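Local coordinates for nucleoprotein (Rift valley fever virus, PDB 3OV9) that encapsidates the viral genomic RNA, shielding it from nucleases and forming the ribonucleoprotein template for transcription and replication, at residues T115-V120 / R142-S148; L173-R178 / V192-F196. All blocks are in the same frame, centred on the assembly; numbering follows the deposited sequence.

Interaction 1. Residues T115-V120 / R142-S148; sequences TCQALV and RHMMHPS
This is a buried helix-on-loop packing in an all-helical fold, an irregular connection docked on a helix chiefly by side chains: residues 115-120 of helix 112-122 lie against residues 142-148, between helices 130-136 and 159-180. Residues 142-144 form a 3-10 turn, closed by Met145 N to Arg142 O (3.0 Å); after an extended His146 a second starts at Pro147. The backbones come closest at Cys116 and His143 (CA to CA 4.6 Å), where His143 CA makes a CA-H...O contact with Cys116 O (3.6 Å). Leu119 (m, t) fills the concave side of the loop: its CB is 3.3 Å from Arg142 O, and its CD1 3.8 Å from His146 CB. Val120 CG2 sits over one face of the His143 ring (m, chi2 near 90°), 3.9 Å from its centroid, a CH-pi contact. Ser148 N donates to His146 ND1 (3.3 Å), and Ser148 OG shares a hydrogen bond with His146 ND1 (2.8 Å). Phe221 stacks on His143, Leu62 of helix 50-63 touches Leu119 and His146, and helix 104-110 packs against His146 and Ser148.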
loop_
_atom_site.group_PDB
_atom_site.type_symbol
_atom_site.label_atom_id
_atom_site.label_comp_id
_atom_site.label_asym_id
_atom_site.label_seq_id
_atom_site.Cartn_x
_atom_site.Cartn_y
_atom_site.Cartn_z
ATOM N N THR A 115 -28.623 -28.798 -16.985
ATOM C CA THR A 115 -28.325 -27.453 -16.480
ATOM C C THR A 115 -28.750 -26.360 -17.458
ATOM O O THR A 115 -29.404 -25.387 -17.066
ATOM C CB THR A 115 -26.816 -27.295 -16.157
ATOM O OG1 THR A 115 -26.413 -28.319 -15.242
ATOM C CG2 THR A 115 -26.512 -25.920 -15.548
ATOM N N CYS A 116 -28.398 -26.531 -18.730
ATOM C CA CYS A 116 -28.682 -25.510 -19.736
ATOM C C CYS A 116 -30.179 -25.340 -19.988
ATOM O O CYS A 116 -30.637 -24.232 -20.270
ATOM C CB CYS A 116 -27.937 -25.798 -21.037
ATOM S SG CYS A 116 -26.151 -25.638 -20.867
ATOM N N GLN A 117 -30.923 -26.440 -19.883
ATOM C CA GLN A 117 -32.381 -26.413 -19.971
ATOM C C GLN A 117 -32.997 -25.711 -18.770
ATOM O O GLN A 117 -33.978 -24.973 -18.913
ATOM C CB GLN A 117 -32.942 -27.830 -20.043
ATOM C CG GLN A 117 -32.628 -28.579 -21.314
ATOM C CD GLN A 117 -33.226 -29.964 -21.295
ATOM O OE1 GLN A 117 -34.449 -30.126 -21.346
ATOM N NE2 GLN A 117 -32.370 -30.977 -21.206
ATOM N N ALA A 118 -32.430 -25.958 -17.587
ATOM C CA ALA A 118 -32.932 -25.355 -16.349
ATOM C C ALA A 118 -32.786 -23.836 -16.359
ATOM O O ALA A 118 -33.551 -23.136 -15.698
ATOM C CB ALA A 118 -32.239 -25.953 -15.134
ATOM N N LEU A 119 -31.811 -23.339 -17.120
ATOM C CA LEU A 119 -31.564 -21.898 -17.254
ATOM C C LEU A 119 -32.758 -21.132 -17.829
ATOM O O LEU A 119 -32.962 -19.959 -17.507
ATOM C CB LEU A 119 -30.306 -21.632 -18.088
ATOM C CG LEU A 119 -28.958 -22.046 -17.487
ATOM C CD1 LEU A 119 -27.848 -21.972 -18.517
ATOM C CD2 LEU A 119 -28.607 -21.195 -16.269
ATOM N N VAL A 120 -33.541 -21.807 -18.672
ATOM C CA VAL A 120 -34.775 -21.247 -19.229
ATOM C C VAL A 120 -35.759 -20.883 -18.110
ATOM O O VAL A 120 -36.384 -19.818 -18.145
ATOM C CB VAL A 120 -35.429 -22.222 -20.246
ATOM C CG1 VAL A 120 -36.748 -21.671 -20.767
ATOM C CG2 VAL A 120 -34.470 -22.497 -21.401
ATOM N N ARG A 142 -30.896 -18.153 -23.382
ATOM C CA ARG A 142 -30.824 -18.548 -21.977
ATOM C C ARG A 142 -29.957 -19.786 -21.748
ATOM O O ARG A 142 -29.281 -19.886 -20.732
ATOM C CB ARG A 142 -32.229 -18.747 -21.391
ATOM C CG ARG A 142 -32.830 -17.502 -20.720
ATOM C CD ARG A 142 -32.916 -16.318 -21.667
ATOM N NE ARG A 142 -33.726 -15.220 -21.135
ATOM C CZ ARG A 142 -33.735 -13.988 -21.635
ATOM N NH1 ARG A 142 -32.969 -13.678 -22.673
ATOM N NH2 ARG A 142 -34.506 -13.056 -21.090
ATOM N N HIS A 143 -29.963 -20.713 -22.707
ATOM C CA HIS A 143 -29.163 -21.938 -22.615
ATOM C C HIS A 143 -27.657 -21.679 -22.451
ATOM O O HIS A 143 -26.926 -22.553 -21.977
ATOM C CB HIS A 143 -29.396 -22.828 -23.844
ATOM C CG HIS A 143 -30.782 -23.389 -23.935
ATOM N ND1 HIS A 143 -31.807 -22.733 -24.581
ATOM C CD2 HIS A 143 -31.307 -24.548 -23.473
ATOM C CE1 HIS A 143 -32.907 -23.462 -24.510
ATOM N NE2 HIS A 143 -32.631 -24.568 -23.844
ATOM N N MET A 144 -27.209 -20.485 -22.843
ATOM C CA MET A 144 -25.790 -20.115 -22.792
ATOM C C MET A 144 -25.377 -19.472 -21.462
ATOM O O MET A 144 -24.200 -19.166 -21.257
ATOM C CB MET A 144 -25.442 -19.158 -23.945
ATOM C CG MET A 144 -25.463 -19.773 -25.340
ATOM S SD MET A 144 -24.919 -18.618 -26.618
ATOM C CE MET A 144 -24.566 -19.769 -27.951
ATOM N N MET A 145 -26.338 -19.276 -20.562
ATOM C CA MET A 145 -26.119 -18.463 -19.364
ATOM C C MET A 145 -25.584 -19.227 -18.145
ATOM O O MET A 145 -26.045 -19.032 -17.018
ATOM C CB MET A 145 -27.384 -17.666 -19.014
ATOM C CG MET A 145 -27.741 -16.606 -20.044
ATOM S SD MET A 145 -29.210 -15.650 -19.608
ATOM C CE MET A 145 -28.669 -14.880 -18.083
ATOM N N HIS A 146 -24.604 -20.094 -18.385
ATOM C CA HIS A 146 -23.788 -20.685 -17.319
ATOM C C HIS A 146 -22.500 -21.223 -17.940
ATOM O O HIS A 146 -22.517 -21.641 -19.100
ATOM C CB HIS A 146 -24.540 -21.791 -16.572
ATOM C CG HIS A 146 -23.956 -22.105 -15.229
ATOM N ND1 HIS A 146 -23.116 -23.177 -15.014
ATOM C CD2 HIS A 146 -24.055 -21.463 -14.041
ATOM C CE1 HIS A 146 -22.747 -23.198 -13.747
ATOM N NE2 HIS A 146 -23.299 -22.166 -13.134
ATOM N N PRO A 147 -21.372 -21.196 -17.194
ATOM C CA PRO A 147 -20.137 -21.763 -17.756
ATOM C C PRO A 147 -20.274 -23.230 -18.181
ATOM O O PRO A 147 -19.537 -23.683 -19.067
ATOM C CB PRO A 147 -19.133 -21.615 -16.610
ATOM C CG PRO A 147 -19.610 -20.410 -15.869
ATOM C CD PRO A 147 -21.112 -20.476 -15.930
ATOM N N SER A 148 -21.224 -23.944 -17.573
ATOM C CA SER A 148 -21.554 -25.329 -17.934
ATOM C C SER A 148 -21.826 -25.512 -19.425
ATOM O O SER A 148 -21.580 -26.587 -19.970
ATOM C CB SER A 148 -22.780 -25.818 -17.146
ATOM O OG SER A 148 -22.541 -25.785 -15.749
#

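Interaction 2. Residues L173-R178 / V192-F196; sequences LLQFSR and VAATF
Phe196, Val192 and Leu173 carry most of this contact, in which helix 159-180 (residues 173-178) meets helix 189-204 (residues 192-196) almost at a right angle: the local axes cross at 92° and approach to 9.5 Å. Two pairs set the register, Leu173 with Phe196 (CA to CA 7.0 Å) and Leu174 with Val192 (6.4 Å). Phe196 adopts chi1 p with chi2 near 65°, which turns its ring onto Leu173. Leu173 CB stands over one ring face, 3.6 Å from the centroid and only 5° off the normal, a nearly ideal CH-pi contact. With rotamer m, t, Leu173 also brings CD1 to 3.6 Å from Phe196 CD1. The ring also comes close to the helix backbone, with Phe196 CE2 3.7 Å from Leu174 N.

One helical turn earlier, Val192 (chi1 t) points at the other helix. Its CG1 touches both Leu174 CD1 and Ser177 CB at 3.8 Å, while Val192 CG2 packs 3.8 Å from Arg178 NH1; the guanidinium hydrogen-bonds through NH2 to Ala245 O at the C-terminus. Ser177 can sit in this apolar interface because its OG bonds back to Leu173 O (2.7 Å). Thr195 OG1 does likewise with Val192 O (2.6 Å). Tyr241 of helix 232-243 packs on Phe196. Thr195 probably contacts RNA, as in related nucleoproteins. Near-perpendicular helices joined by apolar side chains are the hallmark of the orthogonal bundle to which this nucleoprotein belongs.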
loop_
_atom_site.group_PDB
_atom_site.type_symbol
_atom_site.label_atom_id
_atom_site.label_comp_id
_atom_site.label_asym_id
_atom_site.label_seq_id
_atom_site.Cartn_x
_atom_site.Cartn_y
_atom_site.Cartn_z
ATOM N N LEU A 173 -20.298 -14.611 -20.370
ATOM C CA LEU A 173 -19.156 -14.886 -19.491
ATOM C C LEU A 173 -18.463 -13.603 -19.048
ATOM O O LEU A 173 -17.948 -13.525 -17.933
ATOM C CB LEU A 173 -18.150 -15.826 -20.160
ATOM C CG LEU A 173 -18.535 -17.300 -20.322
ATOM C CD1 LEU A 173 -17.475 -18.013 -21.141
ATOM C CD2 LEU A 173 -18.714 -17.983 -18.974
ATOM N N LEU A 174 -18.466 -12.607 -19.931
ATOM C CA LEU A 174 -17.930 -11.280 -19.632
ATOM C C LEU A 174 -18.711 -10.600 -18.507
ATOM O O LEU A 174 -18.115 -10.068 -17.568
ATOM C CB LEU A 174 -17.940 -10.411 -20.897
ATOM C CG LEU A 174 -17.464 -8.955 -20.825
ATOM C CD1 LEU A 174 -15.996 -8.863 -20.427
ATOM C CD2 LEU A 174 -17.700 -8.264 -22.163
ATOM N N GLN A 175 -20.039 -10.633 -18.606
ATOM C CA GLN A 175 -20.914 -10.013 -17.610
ATOM C C GLN A 175 -20.879 -10.780 -16.294
ATOM O O GLN A 175 -20.730 -10.186 -15.226
ATOM C CB GLN A 175 -22.360 -9.926 -18.118
ATOM C CG GLN A 175 -22.521 -9.463 -19.563
ATOM C CD GLN A 175 -21.825 -8.145 -19.860
ATOM O OE1 GLN A 175 -21.986 -7.158 -19.134
ATOM N NE2 GLN A 175 -21.052 -8.121 -20.942
ATOM N N PHE A 176 -21.008 -12.103 -16.394
ATOM C CA PHE A 176 -21.035 -13.004 -15.243
ATOM C C PHE A 176 -19.772 -12.891 -14.389
ATOM O O PHE A 176 -19.859 -12.774 -13.165
ATOM C CB PHE A 176 -21.234 -14.445 -15.729
ATOM C CG PHE A 176 -21.401 -15.458 -14.628
ATOM C CD1 PHE A 176 -22.581 -15.522 -13.891
ATOM C CD2 PHE A 176 -20.387 -16.370 -14.351
ATOM C CE1 PHE A 176 -22.740 -16.472 -12.883
ATOM C CE2 PHE A 176 -20.535 -17.321 -13.345
ATOM C CZ PHE A 176 -21.715 -17.372 -12.609
ATOM N N SER A 177 -18.611 -12.909 -15.043
ATOM C CA SER A 177 -17.316 -12.843 -14.360
ATOM C C SER A 177 -17.106 -11.530 -13.609
ATOM O O SER A 177 -16.437 -11.508 -12.576
ATOM C CB SER A 177 -16.169 -13.057 -15.348
ATOM O OG SER A 177 -16.249 -14.336 -15.952
ATOM N N ARG A 178 -17.671 -10.448 -14.136
ATOM C CA ARG A 178 -17.566 -9.133 -13.505
ATOM C C ARG A 178 -18.542 -8.960 -12.339
ATOM O O ARG A 178 -18.239 -8.262 -11.371
ATOM C CB ARG A 178 -17.746 -8.014 -14.536
ATOM C CG ARG A 178 -16.545 -7.824 -15.457
ATOM C CD ARG A 178 -16.437 -6.387 -15.949
ATOM N NE ARG A 178 -17.185 -6.151 -17.181
ATOM C CZ ARG A 178 -16.636 -5.831 -18.352
ATOM N NH1 ARG A 178 -15.321 -5.695 -18.468
ATOM N NH2 ARG A 178 -17.409 -5.637 -19.411
ATOM N N VAL A 192 -10.680 -9.645 -18.644
ATOM C CA VAL A 192 -11.743 -10.488 -18.093
ATOM C C VAL A 192 -11.802 -11.818 -18.851
ATOM O O VAL A 192 -11.973 -12.879 -18.244
ATOM C CB VAL A 192 -13.124 -9.773 -18.115
ATOM C CG1 VAL A 192 -14.235 -10.700 -17.626
ATOM C CG2 VAL A 192 -13.089 -8.506 -17.264
ATOM N N ALA A 193 -11.637 -11.750 -20.173
ATOM C CA ALA A 193 -11.614 -12.941 -21.027
ATOM C C ALA A 193 -10.509 -13.917 -20.634
ATOM O O ALA A 193 -10.689 -15.131 -20.724
ATOM C CB ALA A 193 -11.483 -12.551 -22.492
ATOM N N ALA A 194 -9.377 -13.379 -20.184
ATOM C CA ALA A 194 -8.245 -14.192 -19.744
ATOM C C ALA A 194 -8.585 -15.067 -18.536
ATOM O O ALA A 194 -7.903 -16.060 -18.277
ATOM C CB ALA A 194 -7.039 -13.307 -19.444
ATOM N N THR A 195 -9.641 -14.699 -17.810
ATOM C CA THR A 195 -10.063 -15.439 -16.617
ATOM C C THR A 195 -11.071 -16.555 -16.911
ATOM O O THR A 195 -11.241 -17.462 -16.093
ATOM C CB THR A 195 -10.643 -14.511 -15.509
ATOM O OG1 THR A 195 -11.947 -14.049 -15.883
ATOM C CG2 THR A 195 -9.725 -13.321 -15.245
ATOM N N PHE A 196 -11.733 -16.497 -18.068
ATOM C CA PHE A 196 -12.745 -17.506 -18.390
ATOM C C PHE A 196 -12.478 -18.392 -19.613
ATOM O O PHE A 196 -13.115 -19.434 -19.756
ATOM C CB PHE A 196 -14.165 -16.904 -18.434
ATOM C CG PHE A 196 -14.404 -15.916 -19.555
ATOM C CD1 PHE A 196 -14.361 -16.315 -20.892
ATOM C CD2 PHE A 196 -14.735 -14.594 -19.267
ATOM C CE1 PHE A 196 -14.608 -15.406 -21.922
ATOM C CE2 PHE A 196 -14.987 -13.676 -20.290
ATOM C CZ PHE A 196 -14.923 -14.084 -21.620
#

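Overall arrangement
The two contacts come in series along the chain: interaction 1 closes at Ser148 before interaction 2 opens at Leu173, and their centres lie about 16 Å apart. Helix 159-180 joins them. It follows the loop of interaction 1 and supplies residues 173-178 to interaction 2, and Pro147 CG packs on Leu173 CD2 (4.0 Å) and Phe176 CE2 (4.1 Å). The packing runs from helix 112-122, through the loop and helix 159-180, to helix 189-204. The His146 side chain lies about 5 Å from that of Ser105, and interaction 2 contains Thr195; both residues probably bind RNA, as in relatives. Gln117 NE2 hydrogen-bonds to Ala12 O of a neighbouring subunit, within the N-terminal region essential for oligomerization.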